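Local coordinates for protein ribonucleoside-diphosphate reductase, alpha chain (Actinobacillus ureae ATCC 25976, PDB 6DQX) that probably reduces ribonucleoside diphosphates to deoxyribonucleotides as the catalytic alpha subunit of a class Id ribonucleotide reductase, at residues S294-Y299 with G349-H354; D301-T306 with K378-K383; L163-I168 with Q206-G211; T134-G139 with G179-Y184. One frame throughout, in Å; residues are numbered along the deposited sequence.

Interaction 1. Residues S294-Y299 with G349-H354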
loop_
_atom_site.group_PDB
_atom_site.type_symbol
_atom_site.label_atom_id
_atom_site.label_comp_id
_atom_site.label_asym_id
_atom_site.label_seq_id
_atom_site.Cartn_x
_atom_site.Cartn_y
_atom_site.Cartn_z
ATOM N N SER A 294 0.862 33.743 1.313
ATOM C CA SER A 294 -0.208 34.516 1.976
ATOM C C SER A 294 0.132 35.981 2.181
ATOM O O SER A 294 1.267 36.337 2.531
ATOM C CB SER A 294 -0.548 33.899 3.333
ATOM O OG SER A 294 -0.569 32.461 3.264
ATOM N N MET A 295 -0.868 36.817 1.954
ATOM C CA MET A 295 -0.750 38.245 2.230
ATOM C C MET A 295 -1.059 38.545 3.693
ATOM O O MET A 295 -2.029 38.058 4.223
ATOM C CB MET A 295 -1.707 39.036 1.345
ATOM C CG MET A 295 -1.373 39.017 -0.149
ATOM S SD MET A 295 0.219 39.695 -0.621
ATOM C CE MET A 295 0.138 41.358 0.024
ATOM N N ASN A 296 -0.249 39.404 4.315
ATOM C CA ASN A 296 -0.430 39.762 5.707
ATOM C C ASN A 296 -1.392 40.934 5.763
ATOM O O ASN A 296 -0.999 42.081 5.503
ATOM C CB ASN A 296 0.901 40.173 6.329
ATOM C CG ASN A 296 0.816 40.394 7.814
ATOM O OD1 ASN A 296 -0.253 40.338 8.406
ATOM N ND2 ASN A 296 1.963 40.721 8.431
ATOM N N LEU A 297 -2.626 40.643 6.145
ATOM C CA LEU A 297 -3.672 41.682 6.203
ATOM C C LEU A 297 -3.444 42.736 7.279
ATOM O O LEU A 297 -4.047 43.823 7.207
ATOM C CB LEU A 297 -5.031 41.052 6.401
ATOM C CG LEU A 297 -5.455 40.026 5.350
ATOM C CD1 LEU A 297 -6.884 39.600 5.580
ATOM C CD2 LEU A 297 -5.273 40.496 3.913
ATOM N N LEU A 298 -2.575 42.468 8.263
ATOM C CA LEU A 298 -2.219 43.513 9.236
ATOM C C LEU A 298 -1.792 44.798 8.532
ATOM O O LEU A 298 -2.071 45.916 9.015
ATOM C CB LEU A 298 -1.099 43.034 10.161
ATOM C CG LEU A 298 -0.537 44.042 11.181
ATOM C CD1 LEU A 298 -1.658 44.576 12.048
ATOM C CD2 LEU A 298 0.521 43.369 12.047
ATOM N N TYR A 299 -1.111 44.653 7.398
ATOM C CA TYR A 299 -0.600 45.787 6.654
ATOM C C TYR A 299 -1.404 46.150 5.420
ATOM O O TYR A 299 -0.884 46.802 4.518
ATOM C CB TYR A 299 0.880 45.519 6.311
ATOM C CG TYR A 299 1.738 45.320 7.538
ATOM C CD1 TYR A 299 1.777 46.283 8.554
ATOM C CD2 TYR A 299 2.508 44.159 7.706
ATOM C CE1 TYR A 299 2.550 46.100 9.688
ATOM C CE2 TYR A 299 3.280 43.967 8.849
ATOM C CZ TYR A 299 3.312 44.940 9.827
ATOM O OH TYR A 299 4.085 44.758 10.953
ATOM N N GLY A 349 -3.382 33.091 -0.373
ATOM C CA GLY A 349 -4.211 33.216 0.820
ATOM C C GLY A 349 -3.910 34.460 1.615
ATOM O O GLY A 349 -3.276 35.398 1.120
ATOM N N VAL A 350 -4.322 34.441 2.892
ATOM C CA VAL A 350 -4.147 35.567 3.798
ATOM C C VAL A 350 -3.874 35.101 5.204
ATOM O O VAL A 350 -4.144 33.945 5.542
ATOM C CB VAL A 350 -5.433 36.471 3.883
ATOM C CG1 VAL A 350 -5.783 36.980 2.488
ATOM C CG2 VAL A 350 -6.612 35.728 4.500
ATOM N N LEU A 351 -3.292 35.990 5.990
ATOM C CA LEU A 351 -3.286 35.853 7.455
ATOM C C LEU A 351 -3.377 37.231 8.086
ATOM O O LEU A 351 -3.354 38.241 7.385
ATOM C CB LEU A 351 -2.043 35.085 7.928
ATOM C CG LEU A 351 -0.694 35.455 7.328
ATOM C CD1 LEU A 351 -0.115 36.709 7.928
ATOM C CD2 LEU A 351 0.292 34.290 7.511
ATOM N N GLY A 352 -3.586 37.268 9.397
ATOM C CA GLY A 352 -3.613 38.526 10.119
ATOM C C GLY A 352 -4.915 39.288 9.999
ATOM O O GLY A 352 -4.921 40.496 10.222
ATOM N N TRP A 353 -6.012 38.621 9.627
ATOM C CA TRP A 353 -7.332 39.285 9.576
ATOM C C TRP A 353 -7.731 39.885 10.930
ATOM O O TRP A 353 -8.056 41.076 11.024
ATOM C CB TRP A 353 -8.388 38.272 9.144
ATOM C CG TRP A 353 -9.845 38.680 9.190
ATOM C CD1 TRP A 353 -10.870 37.946 9.730
ATOM C CD2 TRP A 353 -10.449 39.877 8.662
ATOM N NE1 TRP A 353 -12.077 38.606 9.566
ATOM C CE2 TRP A 353 -11.843 39.786 8.905
ATOM C CE3 TRP A 353 -9.954 40.994 7.985
ATOM C CZ2 TRP A 353 -12.751 40.808 8.525
ATOM C CZ3 TRP A 353 -10.872 42.025 7.627
ATOM C CH2 TRP A 353 -12.240 41.900 7.887
ATOM N N HIS A 354 -7.707 39.068 11.985
ATOM C CA HIS A 354 -8.093 39.575 13.299
ATOM C C HIS A 354 -7.111 40.654 13.774
ATOM O O HIS A 354 -7.530 41.689 14.330
ATOM C CB HIS A 354 -8.213 38.450 14.312
ATOM C CG HIS A 354 -9.016 38.807 15.511
ATOM N ND1 HIS A 354 -9.081 37.996 16.624
ATOM C CD2 HIS A 354 -9.816 39.875 15.777
ATOM C CE1 HIS A 354 -9.883 38.542 17.519
ATOM N NE2 HIS A 354 -10.338 39.685 17.033
#

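Interaction 2. Residues D301-T306 with K378-K383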
loop_
_atom_site.group_PDB
_atom_site.type_symbol
_atom_site.label_atom_id
_atom_site.label_comp_id
_atom_site.label_asym_id
_atom_site.label_seq_id
_atom_site.Cartn_x
_atom_site.Cartn_y
_atom_site.Cartn_z
ATOM N N ASP A 301 -3.583 48.383 4.725
ATOM C CA ASP A 301 -3.609 49.824 4.409
ATOM C C ASP A 301 -2.269 50.347 3.880
ATOM O O ASP A 301 -2.241 51.402 3.229
ATOM C CB ASP A 301 -4.148 50.613 5.598
ATOM C CG ASP A 301 -5.635 50.408 5.766
ATOM O OD1 ASP A 301 -6.305 50.443 4.728
ATOM O OD2 ASP A 301 -6.136 50.196 6.893
ATOM N N GLU A 302 -1.175 49.611 4.141
ATOM C CA GLU A 302 0.100 49.858 3.491
ATOM C C GLU A 302 0.201 49.336 2.077
ATOM O O GLU A 302 0.707 50.051 1.216
ATOM C CB GLU A 302 1.292 49.297 4.283
ATOM C CG GLU A 302 1.438 49.881 5.667
ATOM C CD GLU A 302 2.680 49.408 6.405
ATOM O OE1 GLU A 302 3.626 48.891 5.770
ATOM O OE2 GLU A 302 2.715 49.588 7.644
ATOM N N TRP A 303 -0.198 48.084 1.827
ATOM C CA TRP A 303 0.055 47.471 0.511
ATOM C C TRP A 303 -1.113 47.465 -0.469
ATOM O O TRP A 303 -0.894 47.125 -1.624
ATOM C CB TRP A 303 0.668 46.044 0.617
ATOM C CG TRP A 303 -0.110 45.057 1.435
ATOM C CD1 TRP A 303 0.206 44.627 2.677
ATOM C CD2 TRP A 303 -1.312 44.349 1.063
ATOM N NE1 TRP A 303 -0.718 43.720 3.121
ATOM C CE2 TRP A 303 -1.663 43.532 2.151
ATOM C CE3 TRP A 303 -2.119 44.330 -0.080
ATOM C CZ2 TRP A 303 -2.779 42.694 2.135
ATOM C CZ3 TRP A 303 -3.220 43.484 -0.104
ATOM C CH2 TRP A 303 -3.546 42.694 1.010
ATOM N N LYS A 304 -2.299 47.927 -0.061
ATOM C CA LYS A 304 -3.505 47.826 -0.921
ATOM C C LYS A 304 -3.353 48.477 -2.313
ATOM O O LYS A 304 -3.952 47.995 -3.274
ATOM C CB LYS A 304 -4.749 48.362 -0.222
ATOM C CG LYS A 304 -4.624 49.826 0.189
ATOM C CD LYS A 304 -5.811 50.332 0.982
ATOM C CE LYS A 304 -5.581 51.781 1.384
ATOM N NZ LYS A 304 -6.469 52.147 2.517
ATOM N N ASP A 305 -2.569 49.551 -2.415
ATOM C CA ASP A 305 -2.326 50.231 -3.711
ATOM C C ASP A 305 -0.881 50.058 -4.195
ATOM O O ASP A 305 -0.345 50.910 -4.914
ATOM C CB ASP A 305 -2.703 51.728 -3.609
ATOM C CG ASP A 305 -4.167 51.943 -3.255
ATOM O OD1 ASP A 305 -5.062 51.345 -3.907
ATOM O OD2 ASP A 305 -4.451 52.731 -2.333
ATOM N N THR A 306 -0.238 48.962 -3.787
ATOM C CA THR A 306 1.063 48.580 -4.285
ATOM C C THR A 306 0.886 47.384 -5.187
ATOM O O THR A 306 -0.217 46.826 -5.297
ATOM C CB THR A 306 2.050 48.203 -3.149
ATOM O OG1 THR A 306 1.674 46.958 -2.548
ATOM C CG2 THR A 306 2.114 49.306 -2.069
ATOM N N LYS A 378 -12.295 41.847 -2.126
ATOM C CA LYS A 378 -12.517 42.404 -3.448
ATOM C C LYS A 378 -11.216 42.882 -4.083
ATOM O O LYS A 378 -10.966 42.662 -5.292
ATOM C CB LYS A 378 -13.572 43.536 -3.397
ATOM C CG LYS A 378 -13.942 44.098 -4.783
ATOM C CD LYS A 378 -15.091 45.116 -4.661
ATOM C CE LYS A 378 -15.626 45.519 -6.029
ATOM N NZ LYS A 378 -14.762 46.550 -6.667
ATOM N N THR A 379 -10.409 43.578 -3.296
ATOM C CA THR A 379 -9.124 44.100 -3.759
ATOM C C THR A 379 -8.203 42.957 -4.182
ATOM O O THR A 379 -7.579 42.992 -5.249
ATOM C CB THR A 379 -8.439 44.930 -2.666
ATOM O OG1 THR A 379 -9.296 46.029 -2.277
ATOM C CG2 THR A 379 -7.125 45.482 -3.126
ATOM N N LEU A 380 -8.133 41.952 -3.330
ATOM C CA LEU A 380 -7.303 40.761 -3.671
ATOM C C LEU A 380 -7.763 40.016 -4.919
ATOM O O LEU A 380 -6.935 39.641 -5.754
ATOM C CB LEU A 380 -7.202 39.841 -2.467
ATOM C CG LEU A 380 -6.230 40.364 -1.399
ATOM C CD1 LEU A 380 -6.336 39.481 -0.160
ATOM C CD2 LEU A 380 -4.806 40.477 -1.907
ATOM N N GLN A 381 -9.076 39.856 -5.092
ATOM C CA GLN A 381 -9.603 39.183 -6.282
ATOM C C GLN A 381 -9.168 39.931 -7.552
ATOM O O GLN A 381 -8.728 39.325 -8.533
ATOM C CB GLN A 381 -11.117 39.080 -6.232
ATOM C CG GLN A 381 -11.737 38.374 -7.432
ATOM C CD GLN A 381 -13.232 38.560 -7.578
ATOM O OE1 GLN A 381 -13.752 39.694 -7.500
ATOM N NE2 GLN A 381 -13.936 37.457 -7.874
ATOM N N GLU A 382 -9.276 41.261 -7.504
ATOM C CA GLU A 382 -8.977 42.072 -8.686
ATOM C C GLU A 382 -7.508 42.039 -9.042
ATOM O O GLU A 382 -7.141 41.891 -10.220
ATOM C CB GLU A 382 -9.441 43.523 -8.455
ATOM C CG GLU A 382 -10.958 43.645 -8.452
ATOM C CD GLU A 382 -11.486 45.005 -7.990
ATOM O OE1 GLU A 382 -10.681 45.860 -7.572
ATOM O OE2 GLU A 382 -12.730 45.212 -8.014
ATOM N N LYS A 383 -6.666 42.188 -8.024
ATOM C CA LYS A 383 -5.227 42.291 -8.225
ATOM C C LYS A 383 -4.601 40.969 -8.649
ATOM O O LYS A 383 -3.776 40.938 -9.581
ATOM C CB LYS A 383 -4.558 42.885 -6.986
ATOM C CG LYS A 383 -4.910 44.360 -6.848
ATOM C CD LYS A 383 -4.527 44.962 -5.521
ATOM C CE LYS A 383 -3.083 45.383 -5.412
ATOM N NZ LYS A 383 -2.625 46.338 -6.483
#

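Interaction 3. Residues L163-I168 with Q206-G211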
loop_
_atom_site.group_PDB
_atom_site.type_symbol
_atom_site.label_atom_id
_atom_site.label_comp_id
_atom_site.label_asym_id
_atom_site.label_seq_id
_atom_site.Cartn_x
_atom_site.Cartn_y
_atom_site.Cartn_z
ATOM N N LEU A 163 -5.667 0.705 3.376
ATOM C CA LEU A 163 -4.417 0.776 2.662
ATOM C C LEU A 163 -3.743 2.140 2.813
ATOM O O LEU A 163 -2.544 2.252 3.034
ATOM C CB LEU A 163 -4.707 0.484 1.197
ATOM C CG LEU A 163 -3.620 0.234 0.188
ATOM C CD1 LEU A 163 -2.500 -0.637 0.738
ATOM C CD2 LEU A 163 -4.289 -0.398 -1.031
ATOM N N PHE A 164 -4.540 3.198 2.734
ATOM C CA PHE A 164 -3.975 4.548 2.809
ATOM C C PHE A 164 -3.563 4.906 4.226
ATOM O O PHE A 164 -2.532 5.538 4.433
ATOM C CB PHE A 164 -4.966 5.531 2.197
ATOM C CG PHE A 164 -5.161 5.297 0.733
ATOM C CD1 PHE A 164 -4.258 5.838 -0.175
ATOM C CD2 PHE A 164 -6.166 4.461 0.265
ATOM C CE1 PHE A 164 -4.388 5.583 -1.535
ATOM C CE2 PHE A 164 -6.301 4.197 -1.093
ATOM C CZ PHE A 164 -5.408 4.766 -1.998
ATOM N N ASP A 165 -4.362 4.474 5.192
ATOM C CA ASP A 165 -4.029 4.621 6.603
ATOM C C ASP A 165 -2.687 3.944 6.932
ATOM O O ASP A 165 -1.852 4.505 7.637
ATOM C CB ASP A 165 -5.174 4.061 7.445
ATOM C CG ASP A 165 -5.017 4.359 8.923
ATOM O OD1 ASP A 165 -5.408 5.458 9.400
ATOM O OD2 ASP A 165 -4.510 3.473 9.609
ATOM N N THR A 166 -2.454 2.748 6.380
ATOM C CA THR A 166 -1.157 2.090 6.554
ATOM C C THR A 166 -0.021 2.793 5.845
ATOM O O THR A 166 1.070 2.914 6.410
ATOM C CB THR A 166 -1.215 0.606 6.096
ATOM O OG1 THR A 166 -2.161 -0.079 6.912
ATOM C CG2 THR A 166 0.108 -0.065 6.262
ATOM N N VAL A 167 -0.256 3.270 4.627
ATOM C CA VAL A 167 0.802 3.963 3.897
ATOM C C VAL A 167 1.353 5.117 4.741
ATOM O O VAL A 167 2.574 5.253 4.880
ATOM C CB VAL A 167 0.343 4.487 2.522
ATOM C CG1 VAL A 167 1.363 5.468 1.952
ATOM C CG2 VAL A 167 0.122 3.359 1.543
ATOM N N ILE A 168 0.461 5.932 5.311
ATOM C CA ILE A 168 0.920 7.085 6.117
ATOM C C ILE A 168 1.486 6.677 7.489
ATOM O O ILE A 168 2.350 7.367 8.024
ATOM C CB ILE A 168 -0.139 8.207 6.245
ATOM C CG1 ILE A 168 -1.279 7.807 7.186
ATOM C CG2 ILE A 168 -0.648 8.599 4.869
ATOM C CD1 ILE A 168 -2.336 8.872 7.360
ATOM N N GLN A 206 -7.224 4.971 12.416
ATOM C CA GLN A 206 -6.872 5.904 13.501
ATOM C C GLN A 206 -6.011 7.095 13.050
ATOM O O GLN A 206 -5.957 8.076 13.769
ATOM C CB GLN A 206 -6.114 5.162 14.602
ATOM C CG GLN A 206 -6.899 4.061 15.308
ATOM C CD GLN A 206 -8.123 4.574 16.031
ATOM O OE1 GLN A 206 -8.133 5.684 16.562
ATOM N NE2 GLN A 206 -9.179 3.777 16.029
ATOM N N LEU A 207 -5.346 7.021 11.889
ATOM C CA LEU A 207 -4.329 8.025 11.519
ATOM C C LEU A 207 -4.848 9.008 10.480
ATOM O O LEU A 207 -4.615 10.206 10.600
ATOM C CB LEU A 207 -3.042 7.363 11.008
ATOM C CG LEU A 207 -2.400 6.302 11.927
ATOM C CD1 LEU A 207 -0.977 5.979 11.476
ATOM C CD2 LEU A 207 -2.395 6.719 13.389
ATOM N N MET A 208 -5.516 8.500 9.451
ATOM C CA MET A 208 -5.996 9.350 8.375
ATOM C C MET A 208 -7.224 10.116 8.829
ATOM O O MET A 208 -7.980 9.676 9.727
ATOM C CB MET A 208 -6.278 8.564 7.099
ATOM C CG MET A 208 -7.404 7.566 7.162
ATOM S SD MET A 208 -7.753 6.865 5.545
ATOM C CE MET A 208 -9.091 7.893 4.982
ATOM N N TYR A 209 -7.394 11.293 8.237
ATOM C CA TYR A 209 -8.614 12.076 8.431
ATOM C C TYR A 209 -9.616 11.770 7.332
ATOM O O TYR A 209 -9.300 11.083 6.347
ATOM C CB TYR A 209 -8.280 13.569 8.420
ATOM C CG TYR A 209 -7.269 13.948 9.456
ATOM C CD1 TYR A 209 -7.571 13.840 10.817
ATOM C CD2 TYR A 209 -6.003 14.407 9.087
ATOM C CE1 TYR A 209 -6.637 14.177 11.787
ATOM C CE2 TYR A 209 -5.053 14.752 10.049
ATOM C CZ TYR A 209 -5.377 14.635 11.394
ATOM O OH TYR A 209 -4.435 14.966 12.343
ATOM N N TYR A 210 -10.840 12.256 7.493
ATOM C CA TYR A 210 -11.830 12.161 6.447
ATOM C C TYR A 210 -12.810 13.310 6.424
ATOM O O TYR A 210 -13.001 14.015 7.416
ATOM C CB TYR A 210 -12.600 10.818 6.435
ATOM C CG TYR A 210 -13.645 10.626 7.540
ATOM C CD1 TYR A 210 -13.283 10.628 8.877
ATOM C CD2 TYR A 210 -14.976 10.470 7.224
ATOM C CE1 TYR A 210 -14.235 10.472 9.884
ATOM C CE2 TYR A 210 -15.936 10.307 8.203
ATOM C CZ TYR A 210 -15.552 10.296 9.524
ATOM O OH TYR A 210 -16.529 10.154 10.448
ATOM N N GLY A 211 -13.400 13.461 5.244
ATOM C CA GLY A 211 -14.448 14.400 4.967
ATOM C C GLY A 211 -15.619 13.717 4.318
ATOM O O GLY A 211 -15.473 12.687 3.637
#

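Interaction 4. Residues T134-G139 with G179-Y184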
loop_
_atom_site.group_PDB
_atom_site.type_symbol
_atom_site.label_atom_id
_atom_site.label_comp_id
_atom_site.label_asym_id
_atom_site.label_seq_id
_atom_site.Cartn_x
_atom_site.Cartn_y
_atom_site.Cartn_z
ATOM N N THR A 134 -1.651 14.932 1.571
ATOM C CA THR A 134 -2.340 14.270 0.481
ATOM C C THR A 134 -3.790 14.020 0.798
ATOM O O THR A 134 -4.225 13.996 1.956
ATOM C CB THR A 134 -1.685 12.909 0.110
ATOM O OG1 THR A 134 -1.641 12.100 1.275
ATOM C CG2 THR A 134 -0.303 13.107 -0.391
ATOM N N SER A 135 -4.552 13.799 -0.247
ATOM C CA SER A 135 -5.961 13.519 -0.082
ATOM C C SER A 135 -6.469 12.746 -1.271
ATOM O O SER A 135 -5.878 12.791 -2.374
ATOM C CB SER A 135 -6.755 14.847 0.063
ATOM O OG SER A 135 -6.583 15.629 -1.112
ATOM N N ALA A 136 -7.608 12.100 -1.087
ATOM C CA ALA A 136 -8.239 11.390 -2.178
ATOM C C ALA A 136 -9.734 11.215 -2.066
ATOM O O ALA A 136 -10.322 11.179 -0.959
ATOM C CB ALA A 136 -7.543 10.019 -2.387
ATOM N N TYR A 137 -10.361 11.083 -3.219
ATOM C CA TYR A 137 -11.803 10.849 -3.306
ATOM C C TYR A 137 -12.098 9.356 -3.490
ATOM O O TYR A 137 -11.656 8.768 -4.471
ATOM C CB TYR A 137 -12.406 11.619 -4.466
ATOM C CG TYR A 137 -13.887 11.404 -4.673
ATOM C CD1 TYR A 137 -14.815 11.783 -3.695
ATOM C CD2 TYR A 137 -14.370 10.824 -5.827
ATOM C CE1 TYR A 137 -16.187 11.597 -3.893
ATOM C CE2 TYR A 137 -15.740 10.611 -6.030
ATOM C CZ TYR A 137 -16.639 11.007 -5.051
ATOM O OH TYR A 137 -17.994 10.833 -5.236
ATOM N N PHE A 138 -12.913 8.820 -2.582
ATOM C CA PHE A 138 -13.288 7.378 -2.512
ATOM C C PHE A 138 -14.680 7.071 -3.034
ATOM O O PHE A 138 -15.068 5.887 -3.139
ATOM C CB PHE A 138 -13.179 6.893 -1.058
ATOM C CG PHE A 138 -11.780 6.729 -0.580
ATOM C CD1 PHE A 138 -10.997 7.830 -0.274
ATOM C CD2 PHE A 138 -11.218 5.458 -0.426
ATOM C CE1 PHE A 138 -9.707 7.701 0.176
ATOM C CE2 PHE A 138 -9.933 5.334 0.028
ATOM C CZ PHE A 138 -9.157 6.440 0.328
ATOM N N GLY A 139 -15.454 8.101 -3.373
ATOM C CA GLY A 139 -16.876 7.933 -3.622
ATOM C C GLY A 139 -17.317 7.193 -4.869
ATOM O O GLY A 139 -18.493 6.831 -4.988
ATOM N N GLY A 179 2.901 10.315 7.658
ATOM C CA GLY A 179 2.226 11.188 6.694
ATOM C C GLY A 179 0.883 11.708 7.192
ATOM O O GLY A 179 0.383 11.286 8.244
ATOM N N GLN A 180 0.306 12.626 6.417
ATOM C CA GLN A 180 -1.050 13.118 6.637
ATOM C C GLN A 180 -1.909 12.971 5.376
ATOM O O GLN A 180 -1.542 13.425 4.279
ATOM C CB GLN A 180 -1.021 14.560 7.094
ATOM C CG GLN A 180 -0.796 14.713 8.592
ATOM C CD GLN A 180 -0.783 16.158 9.010
ATOM O OE1 GLN A 180 -0.060 16.973 8.435
ATOM N NE2 GLN A 180 -1.579 16.490 10.014
ATOM N N PHE A 181 -3.069 12.364 5.559
ATOM C CA PHE A 181 -3.963 12.012 4.478
ATOM C C PHE A 181 -5.410 12.213 4.880
ATOM O O PHE A 181 -5.805 11.914 6.029
ATOM C CB PHE A 181 -3.715 10.540 4.078
ATOM C CG PHE A 181 -4.596 10.052 2.970
ATOM C CD1 PHE A 181 -4.293 10.332 1.639
ATOM C CD2 PHE A 181 -5.686 9.274 3.236
ATOM C CE1 PHE A 181 -5.093 9.859 0.612
ATOM C CE2 PHE A 181 -6.504 8.815 2.231
ATOM C CZ PHE A 181 -6.207 9.108 0.905
ATOM N N ALA A 182 -6.211 12.705 3.952
ATOM C CA ALA A 182 -7.645 12.811 4.130
ATOM C C ALA A 182 -8.386 12.150 3.009
ATOM O O ALA A 182 -8.142 12.432 1.821
ATOM C CB ALA A 182 -8.087 14.275 4.226
ATOM N N GLY A 183 -9.302 11.264 3.370
ATOM C CA GLY A 183 -10.174 10.616 2.392
ATOM C C GLY A 183 -11.545 11.250 2.392
ATOM O O GLY A 183 -12.060 11.573 3.452
ATOM N N TYR A 184 -12.143 11.407 1.220
ATOM C CA TYR A 184 -13.504 11.943 1.082
ATOM C C TYR A 184 -14.501 10.910 0.543
ATOM O O TYR A 184 -14.230 10.240 -0.455
ATOM C CB TYR A 184 -13.484 13.159 0.167
ATOM C CG TYR A 184 -12.879 14.393 0.813
ATOM C CD1 TYR A 184 -11.506 14.550 0.926
ATOM C CD2 TYR A 184 -13.692 15.410 1.286
ATOM C CE1 TYR A 184 -10.958 15.688 1.504
ATOM C CE2 TYR A 184 -13.157 16.552 1.859
ATOM C CZ TYR A 184 -11.804 16.689 1.955
ATOM O OH TYR A 184 -11.278 17.816 2.509
#

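Interaction 1. Residues S294-Y299 with G349-H354
Leu297 N donates to Leu351 O over 2.8 Å, the shortest polar link between residues 294-299 and 349-354, and the donor lies nearly along the axis of the carbonyl. It is the last of three backbone bonds that zip the two strands together in parallel. Before it come Met295 N to Gly349 O at 2.9 Å and Leu351 N to Met295 O at 3.0 Å, so Met295 bonds the neighbouring strand through both its N and its O, to the residues before and after Val350. The two short strand axes are splayed by 34°, and past Asn296 and Leu351 both chains leave the sheet.

Asn296 sits at that exit. With CG anti to the backbone N (chi1 -173°), its amide folds back so that OD1 takes the N-H of Leu298, 3.2 Å away, closing an Asx turn; this donor stands well above the amide plane. Leu351 CD1 packs against the same OD1 at 3.7 Å, while ND2 is held by Gly83 O. On the other face of the sheet, Leu297 lays its forked end over Val350, CD2 reaching CG1 at 3.8 Å, and its CD1 also touches Trp353 CB at 4.1 Å. Gly352, with positive phi, makes the bend before the helix that starts at Trp353.

Strand 288-296 is flanked by 347-351 on one edge and by the antiparallel strand 85-87 on the other. Helix 367-395 covers Leu297, Val350 and Trp353 through Ile376 and Leu380, and helix 308-327 packs on Met295.

Interaction 2. Residues D301-T306 with K378-K383
Trp303 and Leu380 meet at about a right angle, the leucine bringing CD2 to the six-membered part of the indole. The methyl lies 3.8 Å from Trp303 CZ3 and about as far from CH2, approaching the ring obliquely. Trp303 carries its CG between the backbone N and the carbonyl carbon (chi1 55°), a rotation that swings the ring from the short helix toward helix 367-395. The indole is also held through its N-H, NE1 donating to Asn296 O.

Lys383 reaches across in a different manner. Its chain leaves the helix extended and then bends at both of its last torsions, curling the ammonium group round to the turn that follows Trp303. NZ donates to Thr306 O at 2.7 Å, tilted 25° from the carbonyl plane. On the way CE passes 3.5 Å from Lys304 O, and Thr379 CG2 lies against that same oxygen at 4.1 Å.

The acceptor is presented by a type I beta turn from Trp303 to Thr306. Trp303 O takes two donors from Thr306: the backbone N at 2.9 Å and OG1 at 2.7 Å, the latter in the carbonyl plane on a lone pair. Lys304 sends its own chain the other way, to a salt bridge with Asp301.

Chemically, then, an apolar contact between two buried side chains stands beside a hydrogen bond from an ammonium group to a backbone carbonyl. Lys383 NZ also forms a salt bridge with Glu310, so a carboxylate and a turn carbonyl share one ammonium group, which would be expected to favour its protonated state and ties the turn, helix 308-327 and helix 367-395 together.

Interaction 3. Residues L163-I168 with Q206-G211
Asp165 OD1 receives two backbone N-H groups in a row from the segment 206-211, and these two hydrogen bonds are the polar part of the contact. Leu207 N comes in on the syn lone pair at 2.9 Å. Met208 N arrives nearly head-on to the carboxylate C-O bond, 3.0 Å from Asp165 OD1 and with a straight N-H (162°). Because CG stands anti to the backbone N (chi1 -171°), the carboxylate is carried off the helix to the chain leading into strand 209-213. Two grips on one oxygen should hold the acid in place and probably favour its ionised form. Round the gripped oxygen there are van der Waals contacts too: Leu207 CB rests 3.4 Å from Asp165 OD1, and Met208 CG packs on it at 3.7 Å.

The apolar part lies beside this. Ile168, one helical turn on, places CD1 4.0 Å from Leu207 CB and equally far from Met208 CB. The rest of the Met208 side chain leads off toward Phe181 and Trp195.

At Thr166, the same helix meets Thr166 of the second subunit. Helix 156-170 connects parallel strands 134-137 and 181-186 as a beta-alpha-beta unit, and Asp165 fastens it to the loop that leads into the next parallel strand, 209-213, in the ribonucleotide reductase barrel.

Interaction 4. Residues T134-G139 with G179-Y184
Phe138 and Phe181 come at each other from opposite directions and meet at their edges: Phe181 CZ lies in the plane of the Phe138 ring, 3.8 Å from its CE1. Round its own rim Phe181 also gathers Ala136 CB, 3.7 Å from CZ, and Thr134 OG1, 3.2 Å from CD1. The Phe181 ring gets there because CG is anti to the backbone N (chi1 179°), which swings it toward the strand 134-137. Phe164 lies nearly parallel to the Phe181 ring and almost perpendicular to that of Phe138. Gly183 leaves room for Phe138, whose CE1 touches its CA at 3.7 Å. On the other face of the sheet, the Tyr137 ring has Gly139 N over its centre on one side and stacks with His270; its hydroxyl bonds to Asp186. Tyr184 turns the edge of its ring to Ala136 O.

Five backbone hydrogen bonds hold the parallel strands in register, from Thr134 N to Gln180 O at 3.1 Å through to Phe138 N and Tyr184 O at 2.9 Å. Tyr184 N to Ala136 O is the shortest, at 2.8 Å. Thr134 OG1 adds a weak bond to Gln180 O.

Strand 134-137 has 105-109 on its other edge, and 181-186 has 209-213, so the pair lies inside the barrel sheet. Helix 114-130 covers Thr134 and Phe181 through Val124.

The four contacts fall into two clusters on opposite sides of the chain's centre. Interactions 1 and 2 touch, with centres 12 Å apart: Met295 CE packs on Trp303 CD2 at 3.5 Å, and Val350 CG1 meets Leu380 CD1 at 3.7 Å. Interactions 3 and 4 lie closer still, centres 8 Å apart, and Tyr209 N to Phe181 O at 2.8 Å is a probable hydrogen bond between neighbouring strands. Between the clusters, interactions 1 and 4 both reach the one mixed sheet, yet their nearest atoms are about 16 Å apart. A bound magnesium ion sits about 4 Å from the Tyr137 side chain in interaction 4.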